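Local coordinates for superantigen-like protein SSL10 (Staphylococcus aureus subsp. aureus, PDB 6LWT) that probably binds the Fc region of human IgG, hindering classical complement activation, and probably also interferes with plasma clotting through prothrombin, at residues Y122-K127 against D137-K142. Residues are numbered along the deposited sequence; the frame is centred on the assembly and turned at random.
Sequences YPYYIK and DYKLRK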
loop_
_atom_site.group_PDB
_atom_site.type_symbol
_atom_site.label_atom_id
_atom_site.label_comp_id
_atom_site.label_asym_id
_atom_site.label_seq_id
_atom_site.Cartn_x
_atom_site.Cartn_y
_atom_site.Cartn_z
ATOM N N TYR A 122 13.316 -13.797 5.331
ATOM C CA TYR A 122 14.409 -12.869 5.027
ATOM C C TYR A 122 13.986 -11.429 5.329
ATOM O O TYR A 122 12.782 -11.137 5.394
ATOM C CB TYR A 122 14.867 -13.033 3.572
ATOM C CG TYR A 122 13.761 -12.943 2.565
ATOM C CD1 TYR A 122 13.388 -11.705 2.003
ATOM C CD2 TYR A 122 13.069 -14.082 2.176
ATOM C CE1 TYR A 122 12.350 -11.623 1.074
ATOM C CE2 TYR A 122 12.035 -14.015 1.255
ATOM C CZ TYR A 122 11.671 -12.793 0.711
ATOM O OH TYR A 122 10.626 -12.793 -0.198
ATOM N N PRO A 123 14.965 -10.523 5.550
ATOM C CA PRO A 123 14.597 -9.150 5.841
ATOM C C PRO A 123 13.931 -8.426 4.670
ATOM O O PRO A 123 14.297 -8.617 3.513
ATOM C CB PRO A 123 15.936 -8.473 6.205
ATOM C CG PRO A 123 16.865 -9.573 6.538
ATOM C CD PRO A 123 16.409 -10.752 5.744
ATOM N N TYR A 124 12.935 -7.621 5.015
ATOM C CA TYR A 124 12.193 -6.798 4.071
ATOM C C TYR A 124 12.360 -5.373 4.555
ATOM O O TYR A 124 11.970 -5.065 5.672
ATOM C CB TYR A 124 10.714 -7.171 4.064
ATOM C CG TYR A 124 9.938 -6.306 3.119
ATOM C CD1 TYR A 124 9.971 -6.544 1.747
ATOM C CD2 TYR A 124 9.238 -5.186 3.589
ATOM C CE1 TYR A 124 9.287 -5.718 0.859
ATOM C CE2 TYR A 124 8.566 -4.346 2.716
ATOM C CZ TYR A 124 8.583 -4.618 1.355
ATOM O OH TYR A 124 7.903 -3.774 0.493
ATOM N N TYR A 125 12.976 -4.524 3.732
ATOM C CA TYR A 125 13.426 -3.216 4.184
ATOM C C TYR A 125 12.379 -2.140 3.933
ATOM O O TYR A 125 11.732 -2.125 2.887
ATOM C CB TYR A 125 14.768 -2.849 3.521
ATOM C CG TYR A 125 15.855 -3.830 3.869
ATOM C CD1 TYR A 125 16.475 -3.794 5.116
ATOM C CD2 TYR A 125 16.243 -4.820 2.966
ATOM C CE1 TYR A 125 17.462 -4.713 5.449
ATOM C CE2 TYR A 125 17.228 -5.743 3.288
ATOM C CZ TYR A 125 17.832 -5.683 4.528
ATOM O OH TYR A 125 18.790 -6.605 4.858
ATOM N N ILE A 126 12.203 -1.282 4.933
ATOM C CA ILE A 126 11.333 -0.122 4.873
ATOM C C ILE A 126 12.150 1.102 5.316
ATOM O O ILE A 126 12.603 1.157 6.472
ATOM C CB ILE A 126 10.120 -0.302 5.794
ATOM C CG1 ILE A 126 9.300 -1.514 5.340
ATOM C CG2 ILE A 126 9.259 0.944 5.771
ATOM C CD1 ILE A 126 8.236 -1.930 6.307
ATOM N N LYS A 127 12.303 2.072 4.412
ATOM C CA LYS A 127 13.188 3.239 4.641
ATOM C C LYS A 127 12.494 4.336 5.461
ATOM O O LYS A 127 13.137 5.018 6.257
ATOM C CB LYS A 127 13.701 3.873 3.331
ATOM C CG LYS A 127 13.945 2.964 2.136
ATOM C CD LYS A 127 15.065 1.956 2.331
ATOM C CE LYS A 127 14.854 0.761 1.412
ATOM N NZ LYS A 127 16.113 0.019 1.158
ATOM N N ASP A 137 0.946 -2.646 1.582
ATOM C CA ASP A 137 0.172 -3.600 0.788
ATOM C C ASP A 137 0.675 -3.657 -0.651
ATOM O O ASP A 137 1.016 -4.735 -1.156
ATOM C CB ASP A 137 -1.311 -3.228 0.816
ATOM C CG ASP A 137 -2.150 -4.048 -0.144
ATOM O OD1 ASP A 137 -2.353 -5.264 0.098
ATOM O OD2 ASP A 137 -2.631 -3.467 -1.150
ATOM N N TYR A 138 0.729 -2.501 -1.289
ATOM C CA TYR A 138 1.140 -2.424 -2.689
ATOM C C TYR A 138 2.540 -2.976 -2.929
ATOM O O TYR A 138 2.739 -3.802 -3.823
ATOM C CB TYR A 138 1.064 -0.994 -3.214
ATOM C CG TYR A 138 1.189 -0.932 -4.720
ATOM C CD1 TYR A 138 2.441 -0.963 -5.346
ATOM C CD2 TYR A 138 0.056 -0.860 -5.521
ATOM C CE1 TYR A 138 2.546 -0.923 -6.724
ATOM C CE2 TYR A 138 0.154 -0.821 -6.903
ATOM C CZ TYR A 138 1.387 -0.844 -7.492
ATOM O OH TYR A 138 1.464 -0.800 -8.863
ATOM N N LYS A 139 3.504 -2.505 -2.151
ATOM C CA LYS A 139 4.877 -2.909 -2.368
ATOM C C LYS A 139 5.105 -4.386 -2.027
ATOM O O LYS A 139 5.897 -5.040 -2.696
ATOM C CB LYS A 139 5.839 -2.040 -1.588
ATOM C CG LYS A 139 5.965 -0.657 -2.184
ATOM C CD LYS A 139 6.975 0.157 -1.415
ATOM C CE LYS A 139 7.320 1.411 -2.191
ATOM N NZ LYS A 139 8.366 2.176 -1.476
ATOM N N LEU A 140 4.427 -4.889 -0.994
ATOM C CA LEU A 140 4.485 -6.321 -0.694
ATOM C C LEU A 140 3.923 -7.150 -1.865
ATOM O O LEU A 140 4.536 -8.150 -2.267
ATOM C CB LEU A 140 3.770 -6.656 0.613
ATOM C CG LEU A 140 4.553 -6.310 1.888
ATOM C CD1 LEU A 140 3.667 -6.398 3.126
ATOM C CD2 LEU A 140 5.770 -7.228 2.012
ATOM N N ARG A 141 2.796 -6.731 -2.441
ATOM C CA ARG A 141 2.249 -7.487 -3.562
ATOM C C ARG A 141 3.131 -7.432 -4.790
ATOM O O ARG A 141 3.338 -8.464 -5.440
ATOM C CB ARG A 141 0.818 -7.087 -3.898
ATOM C CG ARG A 141 -0.108 -7.355 -2.732
ATOM C CD ARG A 141 -1.556 -7.394 -3.162
ATOM N NE ARG A 141 -2.476 -7.014 -2.069
ATOM C CZ ARG A 141 -3.761 -7.356 -2.007
ATOM N NH1 ARG A 141 -4.497 -6.903 -1.001
ATOM N NH2 ARG A 141 -4.329 -8.123 -2.946
ATOM N N LYS A 142 3.677 -6.264 -5.088
ATOM C CA LYS A 142 4.609 -6.135 -6.216
ATOM C C LYS A 142 5.829 -7.033 -6.051
ATOM O O LYS A 142 6.260 -7.696 -7.016
ATOM C CB LYS A 142 5.046 -4.689 -6.412
ATOM C CG LYS A 142 5.765 -4.445 -7.739
ATOM C CD LYS A 142 6.107 -2.971 -7.910
ATOM C CE LYS A 142 7.333 -2.599 -7.090
ATOM N NZ LYS A 142 7.880 -1.256 -7.443
#
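Tyr-124 lays one face of its ring against the CD2 methyl of Leu-140. The pair joins the sheet to the helix of the C-terminal beta-grasp domain of this superantigen-like toxin. Helix 133-148 packs across the mixed sheet, and segment 122-127 takes in the end of strand 120-123, one edge of that sheet, and the loop after it. The contact is a CH-pi interaction. CD2 of Leu-140 sits 3.9 Å from the centroid of the Tyr-124 ring and 11° off the ring normal, so the methyl is almost centred. The Tyr-124 CG is anti to the backbone N (chi1 179°), which carries the ring off the chain just past strand 120-123 and toward the helix. Ile-195 of the central strand 192-198 touches both Tyr-124 and Leu-140, and Leu-107 also packs on the tyrosine. The hydroxyl end of Tyr-124 reaches further, to CB of Lys-139. Of the lysine side chain only CB touches the hydroxyl; the two side chains cross at about a right angle. Beyond CG the lysine is extended, and its NZ forms salt bridges with Glu-28 and Glu-135. On the same helix, Arg-141 NE and NH1 both donate to Asp-137 OD1, and the Arg-141 NE to Asp-137 OD1 distance is 2.8 Å. No hydrogen bond links the two segments. Their closest approach is from the Tyr-124 OH to the Lys-139 CB, at 3.4 Å.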